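Local coordinates for putative cobalamin synthesis related protein (Corynebacterium diphtheriae, PDB 2NPN), which binds S-adenosylmethionine and probably uses it as a methyl donor in cobalamin biosynthesis, as a precorrin-6A synthase (deacetylating), at residues I8-G13 and L108-P113; A150-L155 and Q213-G218; R180-M185 and Y245-L250; G205-T210 and T236-I241. All coordinates share one frame; numbering follows the deposited sequence. Where two conformers were deposited one is given.

Contact 1: I8-G13 and L108-P113; sequences IGIGTG and LVWGDP. With SAM (S-adenosylmethionine), chain C.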
# COMPACT_ATOMS: atom_id res chain seq x y z
N ILE A 8 6.91 -5.94 -7.33
CA ILE A 8 6.14 -7.04 -6.74
C ILE A 8 5.25 -6.53 -5.59
O ILE A 8 5.75 -6.11 -4.54
CB ILE A 8 7.05 -8.20 -6.21
CG1 ILE A 8 8.05 -8.63 -7.28
CG2 ILE A 8 6.17 -9.34 -5.67
CD1 ILE A 8 8.85 -9.84 -6.93
N GLY A 9 3.95 -6.68 -5.74
CA GLY A 9 3.06 -6.42 -4.64
C GLY A 9 3.18 -7.55 -3.63
O GLY A 9 3.12 -8.72 -3.99
N ILE A 10 3.40 -7.19 -2.38
CA ILE A 10 3.58 -8.19 -1.33
C ILE A 10 2.40 -8.26 -0.36
O ILE A 10 2.51 -8.91 0.68
CB ILE A 10 4.94 -8.04 -0.58
CG1 ILE A 10 5.06 -6.68 0.13
CG2 ILE A 10 6.08 -8.24 -1.56
CD1 ILE A 10 6.22 -6.54 1.15
N GLY A 11 1.28 -7.67 -0.72
CA GLY A 11 0.10 -7.78 0.11
C GLY A 11 0.15 -6.86 1.33
O GLY A 11 0.95 -5.96 1.44
N THR A 12 -0.74 -7.16 2.28
CA THR A 12 -1.07 -6.28 3.35
C THR A 12 -1.13 -7.12 4.62
O THR A 12 -1.97 -7.98 4.73
CB THR A 12 -2.53 -5.70 3.10
OG1 THR A 12 -2.62 -5.10 1.79
CG2 THR A 12 -2.92 -4.72 4.12
N GLY A 13 -0.22 -6.87 5.56
CA GLY A 13 -0.36 -7.45 6.90
C GLY A 13 0.07 -8.90 7.17
O GLY A 13 0.47 -9.18 8.33
N LEU A 108 9.96 -4.31 -3.82
CA LEU A 108 8.82 -4.75 -3.02
C LEU A 108 7.91 -3.57 -2.78
O LEU A 108 8.37 -2.47 -2.39
CB LEU A 108 9.31 -5.34 -1.70
CG LEU A 108 10.37 -6.43 -1.82
CD1 LEU A 108 10.71 -6.93 -0.42
CD2 LEU A 108 9.90 -7.51 -2.76
N VAL A 109 6.61 -3.79 -2.93
CA VAL A 109 5.61 -2.73 -2.75
C VAL A 109 4.49 -3.31 -1.89
O VAL A 109 3.93 -4.37 -2.22
CB VAL A 109 5.02 -2.25 -4.10
CG1 VAL A 109 3.98 -1.17 -3.84
CG2 VAL A 109 6.17 -1.72 -4.99
N TRP A 110 4.12 -2.63 -0.82
CA TRP A 110 3.00 -3.09 -0.03
C TRP A 110 1.69 -3.07 -0.85
O TRP A 110 1.46 -2.15 -1.65
CB TRP A 110 2.84 -2.20 1.20
CG TRP A 110 3.91 -2.32 2.18
CD1 TRP A 110 4.82 -1.36 2.51
CD2 TRP A 110 4.22 -3.46 2.99
NE1 TRP A 110 5.68 -1.83 3.47
CE2 TRP A 110 5.34 -3.13 3.76
CE3 TRP A 110 3.69 -4.75 3.07
CZ2 TRP A 110 5.89 -4.01 4.66
CZ3 TRP A 110 4.26 -5.65 3.94
CH2 TRP A 110 5.34 -5.27 4.73
N GLY A 111 0.89 -4.12 -0.69
CA GLY A 111 -0.41 -4.24 -1.34
C GLY A 111 -0.24 -4.57 -2.80
O GLY A 111 0.44 -5.57 -3.13
N ASP A 112 -0.83 -3.75 -3.66
CA ASP A 112 -0.66 -3.85 -5.12
C ASP A 112 0.16 -2.64 -5.61
O ASP A 112 -0.05 -1.52 -5.13
CB ASP A 112 -2.02 -3.86 -5.82
CG ASP A 112 -1.91 -4.19 -7.31
OD1 ASP A 112 -2.01 -5.39 -7.67
OD2 ASP A 112 -1.75 -3.22 -8.09
N PRO A 113 1.09 -2.85 -6.57
CA PRO A 113 1.91 -1.73 -7.02
C PRO A 113 1.15 -0.60 -7.68
O PRO A 113 1.67 0.54 -7.79
CB PRO A 113 2.90 -2.39 -8.01
CG PRO A 113 2.87 -3.83 -7.68
CD PRO A 113 1.50 -4.13 -7.19
N SAM C . -0.47 -0.05 -2.53
CA SAM C . -1.22 -0.14 -1.25
C SAM C . -2.39 -1.10 -1.35
O SAM C . -3.11 -1.30 -0.34
OXT SAM C . -2.58 -1.71 -2.42
CB SAM C . -1.69 1.26 -0.79
CG SAM C . -0.55 2.20 -0.40
SD SAM C . -1.06 3.82 0.26
CE SAM C . 0.61 4.52 0.40
C5' SAM C . -1.30 3.64 2.06
C4' SAM C . -2.77 3.56 2.50
O4' SAM C . -3.24 2.27 2.29
C3' SAM C . -3.03 3.81 3.98
O3' SAM C . -3.11 5.18 4.29
C2' SAM C . -4.32 3.08 4.24
O2' SAM C . -5.40 3.81 3.69
C1' SAM C . -4.05 1.86 3.39
N9 SAM C . -3.42 0.76 4.14
C8 SAM C . -2.23 0.13 3.78
N7 SAM C . -1.98 -0.88 4.61
C5 SAM C . -3.02 -0.95 5.49
C6 SAM C . -3.33 -1.83 6.52
N6 SAM C . -2.52 -2.86 6.86
N1 SAM C . -4.51 -1.64 7.23
C2 SAM C . -5.39 -0.64 6.86
N3 SAM C . -5.09 0.22 5.84
C4 SAM C . -3.94 0.07 5.14
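I8 pairs with L108 and G9 with V109 as parallel neighbours, joined by V109 N to I8 O (3.0 Å) and I10 N to V109 O (2.9 Å), and farther along G11 and G111 face each other in a single antiparallel bridge. These are adjacent strands of the five-stranded parallel sheet of this tetrapyrrole methylase, and S-adenosylmethionine sits where they end. I10 does most of the side-chain work. Its CD1 lies over one face of the W110 indole, 3.7 Å from the centroid of the six-membered ring, while CG2 meets L108 CD2. G11 O comes to the edge of the same indole, in its plane, and also accepts G111 N (2.8 Å) from above its own carbonyl plane. Without a side chain on G9, its CA can approach G111 O to 3.1 Å, and P113 CG rests against G9 N. The ligand's amino N is gripped by two carbonyls, W110 O and D112 O, while D112 N gives the ligand carboxylate, at OXT, a nearly straight bond (174°, 3.0 Å). T12 OG1 is turned to I142 O, and T12 CG2 touches the ligand's adenine N6 at 3.3 Å.

Contact 2: A150-L155 and Q213-G218; sequences AEHGIL and QVLRKG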
# COMPACT_ATOMS: atom_id res chain seq x y z
N ALA A 150 -12.78 -8.37 2.77
CA ALA A 150 -12.75 -9.79 3.08
C ALA A 150 -12.90 -10.02 4.60
O ALA A 150 -13.66 -10.87 5.05
CB ALA A 150 -11.47 -10.48 2.55
N GLU A 151 -12.20 -9.20 5.41
CA GLU A 151 -12.26 -9.37 6.85
C GLU A 151 -13.65 -9.05 7.43
O GLU A 151 -14.12 -9.71 8.39
CB GLU A 151 -11.19 -8.55 7.54
CG GLU A 151 -9.76 -9.08 7.29
CD GLU A 151 -9.57 -10.49 7.85
OE1 GLU A 151 -9.77 -10.73 9.07
OE2 GLU A 151 -9.21 -11.41 7.06
N HIS A 152 -14.33 -8.07 6.84
CA HIS A 152 -15.74 -7.77 7.18
C HIS A 152 -16.80 -8.65 6.50
O HIS A 152 -17.99 -8.60 6.90
CB HIS A 152 -16.06 -6.31 6.89
CG HIS A 152 -15.54 -5.35 7.93
ND1 HIS A 152 -16.11 -5.25 9.19
CD2 HIS A 152 -14.54 -4.43 7.88
CE1 HIS A 152 -15.49 -4.29 9.86
NE2 HIS A 152 -14.54 -3.77 9.09
N GLY A 153 -16.37 -9.45 5.51
CA GLY A 153 -17.26 -10.34 4.80
C GLY A 153 -18.33 -9.63 4.02
O GLY A 153 -19.51 -10.06 4.00
N ILE A 154 -17.93 -8.54 3.35
CA ILE A 154 -18.86 -7.73 2.61
C ILE A 154 -18.45 -7.61 1.13
O ILE A 154 -17.31 -7.90 0.71
CB ILE A 154 -18.98 -6.29 3.18
CG1 ILE A 154 -17.65 -5.55 3.15
CG2 ILE A 154 -19.55 -6.32 4.62
CD1 ILE A 154 -17.76 -4.06 3.55
N LEU A 155 -19.43 -7.20 0.33
CA LEU A 155 -19.18 -6.83 -1.05
C LEU A 155 -18.78 -5.35 -1.11
O LEU A 155 -19.23 -4.52 -0.29
CB LEU A 155 -20.43 -7.08 -1.90
CG LEU A 155 -20.89 -8.56 -1.89
CD1 LEU A 155 -22.29 -8.80 -2.47
CD2 LEU A 155 -19.82 -9.43 -2.55
N GLN A 213 -4.56 -6.31 13.88
CA GLN A 213 -5.79 -5.87 13.19
C GLN A 213 -6.93 -5.48 14.14
O GLN A 213 -7.24 -6.20 15.10
CB GLN A 213 -6.30 -6.95 12.22
CG GLN A 213 -7.61 -6.65 11.52
CD GLN A 213 -7.96 -7.75 10.57
OE1 GLN A 213 -7.34 -7.86 9.51
NE2 GLN A 213 -8.95 -8.59 10.93
N VAL A 214 -7.58 -4.37 13.83
CA VAL A 214 -8.76 -3.90 14.53
C VAL A 214 -9.82 -3.53 13.53
O VAL A 214 -9.53 -2.81 12.56
CB VAL A 214 -8.44 -2.65 15.41
CG1 VAL A 214 -9.65 -2.24 16.18
CG2 VAL A 214 -7.27 -2.92 16.34
N LEU A 215 -11.03 -4.07 13.75
CA LEU A 215 -12.18 -3.84 12.88
C LEU A 215 -13.28 -3.17 13.67
O LEU A 215 -13.50 -3.48 14.83
CB LEU A 215 -12.74 -5.14 12.32
CG LEU A 215 -11.76 -6.02 11.55
CD1 LEU A 215 -12.51 -7.33 11.13
CD2 LEU A 215 -11.17 -5.30 10.34
N ARG A 216 -13.98 -2.25 13.02
CA ARG A 216 -15.21 -1.65 13.56
C ARG A 216 -16.19 -1.47 12.42
O ARG A 216 -15.79 -1.22 11.29
CB ARG A 216 -14.96 -0.29 14.21
CG ARG A 216 -14.05 -0.31 15.43
CD ARG A 216 -14.73 -1.05 16.57
NE ARG A 216 -13.97 -0.92 17.81
CZ ARG A 216 -13.02 -1.75 18.22
NH1 ARG A 216 -12.71 -2.83 17.53
NH2 ARG A 216 -12.40 -1.51 19.38
N LYS A 217 -17.47 -1.59 12.74
CA LYS A 217 -18.53 -1.29 11.80
C LYS A 217 -19.80 -0.78 12.49
O LYS A 217 -20.09 -1.11 13.63
CB LYS A 217 -18.89 -2.49 10.95
CG LYS A 217 -19.58 -3.61 11.69
CD LYS A 217 -20.01 -4.73 10.74
CE LYS A 217 -20.75 -5.83 11.45
NZ LYS A 217 -19.82 -6.44 12.42
N GLY A 218 -20.55 -0.01 11.74
CA GLY A 218 -21.79 0.53 12.20
C GLY A 218 -22.17 1.84 11.56
O GLY A 218 -21.42 2.39 10.76
O HOH W 1 -17.42 -7.36 10.64
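E151 bends at chi2 (-63°), whereas Q213 runs extended beyond CG with CG anti to its backbone N (chi1 176°), and the two chains meet obliquely at their polar ends. Q213 NE2 donates to E151 OE1 (3.0 Å) in an almost linear bond. The acceptor lies in the amide plane, yet the amide reaches OE1 on its anti side and tilted from the carboxylate plane, the two flat groups being 53° apart. Q213 OE1 takes G209 N, which fixes the amide from its other end. H152 and L215 run antiparallel alongside each other. L215 CD1 lies over one face of the imidazole and also meets E151 CB at 4.0 Å, L215 CB touches H152 CE1 at 3.8 Å, and R216 O approaches that same CE1 at 3.4 Å. H152 NE2 is bonded to W204 O. ND1, the other ring nitrogen, on the far side of CE1, shares a water with K217; the same water accepts from K217 NZ (3.1 Å). With that lysine nitrogen 5.1 Å from ND1, a second proton on the imidazole would probably be disfavoured. G153, the first residue past the helix, has positive phi and closes a Schellman motif. This is a surface contact that sets the end of helix 144-152 against strand 214-217, an outermost strand of the mixed sheet. Strand 200-206 lies beside it, with W203 meeting H152 edge-to-face, while V214 and R216 turn to helix 220-238.

Contact 3: R180-M185 and Y245-L250; sequences RNCVVM and YLLREL. With MG (magnesium ion), chain B; SAM (S-adenosylmethionine), chain C.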
# COMPACT_ATOMS: atom_id res chain seq x y z
N ARG A 180 -22.10 7.59 -1.88
CA ARG A 180 -23.06 6.54 -1.63
C ARG A 180 -22.38 5.17 -1.45
O ARG A 180 -22.95 4.26 -0.83
CB ARG A 180 -24.09 6.45 -2.72
CG ARG A 180 -25.08 7.63 -2.67
CD ARG A 180 -26.25 7.42 -3.66
NE ARG A 180 -27.03 6.21 -3.36
CZ ARG A 180 -27.96 6.12 -2.42
NH1 ARG A 180 -28.29 7.17 -1.67
NH2 ARG A 180 -28.61 4.97 -2.23
N ASN A 181 -21.19 5.05 -2.04
CA ASN A 181 -20.40 3.80 -1.93
C ASN A 181 -18.96 4.16 -2.24
O ASN A 181 -18.55 4.19 -3.41
CB ASN A 181 -20.95 2.80 -2.89
CG ASN A 181 -20.29 1.46 -2.73
OD1 ASN A 181 -20.36 0.91 -1.64
ND2 ASN A 181 -19.74 0.90 -3.81
N CYS A 182 -18.23 4.48 -1.20
CA CYS A 182 -16.88 4.90 -1.42
C CYS A 182 -15.94 4.25 -0.43
O CYS A 182 -16.34 3.78 0.63
CB CYS A 182 -16.80 6.41 -1.35
SG CYS A 182 -17.18 7.13 0.23
N VAL A 183 -14.71 4.13 -0.87
CA VAL A 183 -13.60 3.60 -0.06
C VAL A 183 -12.61 4.74 0.17
O VAL A 183 -12.26 5.47 -0.78
CB VAL A 183 -12.89 2.46 -0.78
CG1 VAL A 183 -11.65 1.99 0.04
CG2 VAL A 183 -13.87 1.32 -1.03
N VAL A 184 -12.16 4.93 1.40
CA VAL A 184 -11.29 6.03 1.77
C VAL A 184 -9.95 5.49 2.31
O VAL A 184 -9.93 4.65 3.21
CB VAL A 184 -11.91 6.96 2.78
CG1 VAL A 184 -11.03 8.15 3.06
CG2 VAL A 184 -13.33 7.39 2.36
N MSE A 185 -8.89 5.95 1.67
CA MSE A 185 -7.53 5.63 2.04
C MSE A 185 -6.78 6.92 2.37
O MSE A 185 -7.22 8.03 2.09
CB MSE A 185 -6.83 4.88 0.88
CG MSE A 185 -7.60 3.66 0.48
SE MSE A 185 -6.87 2.67 -1.06
CE MSE A 185 -5.46 1.77 -0.11
N TYR A 245 -11.39 2.50 5.11
CA TYR A 245 -12.80 2.33 5.47
C TYR A 245 -13.66 2.47 4.22
O TYR A 245 -13.27 3.06 3.24
CB TYR A 245 -13.22 3.25 6.59
CG TYR A 245 -12.97 4.74 6.40
CD1 TYR A 245 -13.99 5.60 5.97
CD2 TYR A 245 -11.75 5.34 6.75
CE1 TYR A 245 -13.79 6.99 5.82
CE2 TYR A 245 -11.57 6.71 6.62
CZ TYR A 245 -12.60 7.53 6.16
OH TYR A 245 -12.40 8.93 6.09
N LEU A 246 -14.88 1.93 4.33
CA LEU A 246 -15.86 1.97 3.25
C LEU A 246 -17.10 2.64 3.84
O LEU A 246 -17.53 2.25 4.92
CB LEU A 246 -16.20 0.57 2.73
CG LEU A 246 -17.07 0.52 1.48
CD1 LEU A 246 -16.74 -0.81 0.68
CD2 LEU A 246 -18.52 0.67 1.79
N LEU A 247 -17.60 3.67 3.19
CA LEU A 247 -18.85 4.38 3.57
C LEU A 247 -19.88 4.02 2.53
O LEU A 247 -19.63 4.00 1.33
CB LEU A 247 -18.63 5.89 3.54
CG LEU A 247 -17.59 6.46 4.52
CD1 LEU A 247 -17.50 8.04 4.36
CD2 LEU A 247 -17.87 6.07 5.90
N ARG A 248 -21.06 3.71 3.01
CA ARG A 248 -22.19 3.34 2.15
C ARG A 248 -23.44 4.00 2.69
O ARG A 248 -23.74 3.89 3.88
CB ARG A 248 -22.35 1.83 2.09
CG ARG A 248 -23.39 1.35 1.11
CD ARG A 248 -23.31 -0.15 0.86
NE ARG A 248 -22.09 -0.51 0.12
CZ ARG A 248 -21.47 -1.69 0.10
NH1 ARG A 248 -21.97 -2.76 0.76
NH2 ARG A 248 -20.36 -1.85 -0.58
N GLU A 249 -24.19 4.60 1.79
CA GLU A 249 -25.45 5.27 2.15
C GLU A 249 -26.55 4.21 2.12
O GLU A 249 -27.01 3.80 1.05
CB GLU A 249 -25.77 6.43 1.21
CG GLU A 249 -26.76 7.37 1.78
CD GLU A 249 -26.15 8.23 2.90
OE1 GLU A 249 -24.98 8.04 3.30
OE2 GLU A 249 -26.87 9.12 3.36
N LEU A 250 -26.98 3.80 3.30
CA LEU A 250 -28.02 2.76 3.46
C LEU A 250 -29.37 3.42 3.72
O LEU A 250 -29.93 3.32 4.77
CB LEU A 250 -27.61 1.77 4.55
CG LEU A 250 -26.36 0.92 4.34
CD1 LEU A 250 -26.14 0.02 5.54
CD2 LEU A 250 -26.39 0.17 3.01
MG MG B . -30.00 2.19 6.77
N SAM C . -0.47 -0.05 -2.53
CA SAM C . -1.22 -0.14 -1.25
C SAM C . -2.39 -1.10 -1.35
O SAM C . -3.11 -1.30 -0.34
OXT SAM C . -2.58 -1.71 -2.42
CB SAM C . -1.69 1.26 -0.79
CG SAM C . -0.55 2.20 -0.40
SD SAM C . -1.06 3.82 0.26
CE SAM C . 0.61 4.52 0.40
C5' SAM C . -1.30 3.64 2.06
C4' SAM C . -2.77 3.56 2.50
O4' SAM C . -3.24 2.27 2.29
C3' SAM C . -3.03 3.81 3.98
O3' SAM C . -3.11 5.18 4.29
C2' SAM C . -4.32 3.08 4.24
O2' SAM C . -5.40 3.81 3.69
C1' SAM C . -4.05 1.86 3.39
N9 SAM C . -3.42 0.76 4.14
C8 SAM C . -2.23 0.13 3.78
N7 SAM C . -1.98 -0.88 4.61
C5 SAM C . -3.02 -0.95 5.49
C6 SAM C . -3.33 -1.83 6.52
N6 SAM C . -2.52 -2.86 6.86
N1 SAM C . -4.51 -1.64 7.23
C2 SAM C . -5.39 -0.64 6.86
N3 SAM C . -5.09 0.22 5.84
C4 SAM C . -3.94 0.07 5.14
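V184 lies over one face of the Y245 ring, its CB 3.7 Å from the ring centroid and 20° off the normal, a CH-pi contact. V184 CG1 reaches out to the phenol oxygen, 3.4 Å from Y245 OH, while CG2 touches CE1. Y245 CG is placed between its backbone N and carbonyl carbon (chi1 55°), which starts the ring back toward V184. The hydroxyl is bonded to D187, and W192 meets the ring edge-to-face. Underneath, V184 N to Y245 O (2.8 Å) and Y245 N to V184 O frame a hydrogen-bonded antiparallel pair. Strands 181-185 and 243-249 are neighbours in the five-stranded mixed sheet of the tetrapyrrole methylase fold, with C182 and L247 on the same face as V184 and Y245. At the far end R180, another residue with a large share buried, crosses E249 at about a right angle. Its guanidinium covers aliphatic carbons, NH1 lying 3.8 Å from E249 CG, and its salt bridge goes to D251. E249 leads its carboxylate away to T197 and T200. On the other face, R248 grips N181 OD1 side-on with both NE (2.8 Å) and NH2 (3.0 Å), the oxygen lying in the guanidinium plane. N181 ND2 is taken by I156 O and A162 O. The strand pair spans two sites: selenomethionine M185 brings CE to 3.3 Å from O4' of S-adenosylmethionine, and L250 O binds magnesium at 2.3 Å alongside Y219 OH.

Contact 4: G205-T210 and T236-I241; sequences GAFLGT and TEHGWI. With SAM (S-adenosylmethionine), chain C.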
# COMPACT_ATOMS: atom_id res chain seq x y z
N GLY A 205 -11.18 -0.49 9.26
CA GLY A 205 -10.16 -1.34 9.78
C GLY A 205 -8.80 -0.70 9.80
O GLY A 205 -8.46 0.08 8.90
N ALA A 206 -8.01 -1.08 10.80
CA ALA A 206 -6.64 -0.63 10.95
C ALA A 206 -5.73 -1.82 11.12
O ALA A 206 -6.13 -2.84 11.65
CB ALA A 206 -6.50 0.34 12.11
N PHE A 207 -4.50 -1.68 10.62
CA PHE A 207 -3.49 -2.73 10.72
C PHE A 207 -4.05 -4.03 10.14
O PHE A 207 -3.80 -5.13 10.67
CB PHE A 207 -3.06 -2.91 12.19
CG PHE A 207 -2.67 -1.62 12.88
CD1 PHE A 207 -1.54 -0.91 12.47
CD2 PHE A 207 -3.39 -1.15 13.94
CE1 PHE A 207 -1.13 0.26 13.10
CE2 PHE A 207 -3.00 0.05 14.61
CZ PHE A 207 -1.88 0.74 14.16
N LEU A 208 -4.79 -3.90 9.04
CA LEU A 208 -5.44 -5.03 8.41
C LEU A 208 -4.45 -6.10 8.00
O LEU A 208 -3.36 -5.77 7.50
CB LEU A 208 -6.19 -4.58 7.15
CG LEU A 208 -7.40 -3.73 7.41
CD1 LEU A 208 -7.78 -2.99 6.14
CD2 LEU A 208 -8.57 -4.56 7.91
N GLY A 209 -4.83 -7.37 8.22
CA GLY A 209 -4.01 -8.51 7.84
C GLY A 209 -3.09 -8.98 8.96
O GLY A 209 -2.67 -10.15 8.95
N THR A 210 -2.74 -8.07 9.88
CA THR A 210 -1.73 -8.26 10.92
C THR A 210 -2.37 -8.80 12.18
O THR A 210 -3.58 -8.81 12.36
CB THR A 210 -0.99 -6.94 11.29
OG1 THR A 210 -1.82 -6.17 12.14
CG2 THR A 210 -0.54 -6.12 10.07
N THR A 236 -1.33 6.86 19.19
CA THR A 236 -0.46 7.21 20.31
C THR A 236 0.35 5.98 20.74
O THR A 236 1.58 6.05 20.93
CB THR A 236 -1.29 7.75 21.46
OG1 THR A 236 -1.98 8.92 21.00
CG2 THR A 236 -0.39 8.10 22.67
N GLU A 237 -0.34 4.86 20.88
CA GLU A 237 0.27 3.61 21.28
C GLU A 237 1.36 3.11 20.32
O GLU A 237 2.49 2.81 20.75
CB GLU A 237 -0.82 2.55 21.38
CG GLU A 237 -0.32 1.22 21.90
CD GLU A 237 -1.30 0.09 21.69
OE1 GLU A 237 -2.49 0.37 21.44
OE2 GLU A 237 -0.86 -1.08 21.77
N HIS A 238 1.01 2.98 19.05
CA HIS A 238 1.90 2.36 18.06
C HIS A 238 2.88 3.34 17.45
O HIS A 238 3.87 2.93 16.85
CB HIS A 238 1.08 1.72 16.91
CG HIS A 238 0.31 0.50 17.30
ND1 HIS A 238 0.84 -0.76 17.26
CD2 HIS A 238 -0.98 0.36 17.71
CE1 HIS A 238 -0.07 -1.64 17.64
NE2 HIS A 238 -1.19 -0.99 17.91
N GLY A 239 2.58 4.63 17.55
CA GLY A 239 3.41 5.67 16.93
C GLY A 239 2.90 6.08 15.57
O GLY A 239 3.37 7.06 15.00
N TRP A 240 1.97 5.30 15.04
CA TRP A 240 1.41 5.51 13.71
C TRP A 240 0.17 4.65 13.58
O TRP A 240 -0.09 3.76 14.38
CB TRP A 240 2.40 5.12 12.62
CG TRP A 240 2.80 3.66 12.68
CD1 TRP A 240 3.76 3.11 13.49
CD2 TRP A 240 2.27 2.57 11.90
NE1 TRP A 240 3.85 1.76 13.28
CE2 TRP A 240 2.97 1.40 12.30
CE3 TRP A 240 1.30 2.46 10.91
CZ2 TRP A 240 2.69 0.15 11.76
CZ3 TRP A 240 1.05 1.21 10.35
CH2 TRP A 240 1.74 0.07 10.79
N ILE A 241 -0.61 4.93 12.54
CA ILE A 241 -1.74 4.06 12.22
C ILE A 241 -2.03 4.14 10.73
O ILE A 241 -1.84 5.19 10.13
CB ILE A 241 -3.02 4.43 13.03
CG1 ILE A 241 -4.17 3.45 12.72
CG2 ILE A 241 -3.50 5.88 12.75
CD1 ILE A 241 -5.20 3.46 13.82
N SAM C . -0.47 -0.05 -2.53
CA SAM C . -1.22 -0.14 -1.25
C SAM C . -2.39 -1.10 -1.35
O SAM C . -3.11 -1.30 -0.34
OXT SAM C . -2.58 -1.71 -2.42
CB SAM C . -1.69 1.26 -0.79
CG SAM C . -0.55 2.20 -0.40
SD SAM C . -1.06 3.82 0.26
CE SAM C . 0.61 4.52 0.40
C5' SAM C . -1.30 3.64 2.06
C4' SAM C . -2.77 3.56 2.50
O4' SAM C . -3.24 2.27 2.29
C3' SAM C . -3.03 3.81 3.98
O3' SAM C . -3.11 5.18 4.29
C2' SAM C . -4.32 3.08 4.24
O2' SAM C . -5.40 3.81 3.69
C1' SAM C . -4.05 1.86 3.39
N9 SAM C . -3.42 0.76 4.14
C8 SAM C . -2.23 0.13 3.78
N7 SAM C . -1.98 -0.88 4.61
C5 SAM C . -3.02 -0.95 5.49
C6 SAM C . -3.33 -1.83 6.52
N6 SAM C . -2.52 -2.86 6.86
N1 SAM C . -4.51 -1.64 7.23
C2 SAM C . -5.39 -0.64 6.86
N3 SAM C . -5.09 0.22 5.84
C4 SAM C . -3.94 0.07 5.14
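F207 O is gripped twice by T210, by the hydroxyl OG1 at 2.7 Å and by the backbone N at 3.2 Å, which closes a type II beta turn from F207 to T210 just after strand 200-206. The turn carries the F207 ring into an aromatic cluster with H238 and W240, where helix 220-238 ends. F207 and W240 make an edge-to-face pair with planes at 83°: CE1 of the phenylalanine is set over the indole's six-membered ring, 3.6 Å from W240 CZ3. H238 comes at F207 tip to tip. F207 CZ lies over a face of the imidazole, 3.7 Å from H238 CD2, with the planes oblique at 45°. I241 CG1 also packs on F207 CZ, and I241 CD1 on A206 CB (3.8 Å). W240 O lies in the plane of the phenyl ring at its edge, 3.5 Å from F207 CZ, and is buried with no hydrogen-bonding partner in the model. The same turn reads the adenine of S-adenosylmethionine through its backbone: L208 O receives a weak bond from N6, L208 CD1 rests against C2, and L208 N donates to N1 at 2.9 Å.

Contact 1 closes in the parallel sheet before the other three open, and those three reach the mixed sheet. Contact 4 is nested in the loop closed by contact 3, while contact 2 crosses both. The centres of contacts 2 and 3 lie about 12 Å apart, linked by a probable hydrogen bond from R248 NH2 to L155 O. Contacts 2 and 4 sit on neighbouring strands, 214-217 and 200-206, and L215 packs on L208. Although about 17 Å separates the centres of contacts 1 and 4, they touch where T12 and G13 meet L208 and T210. Contacts 1, 3 and 4 touch S-adenosylmethionine, which therefore lies between the two sheets; magnesium marks the far end of contact 3.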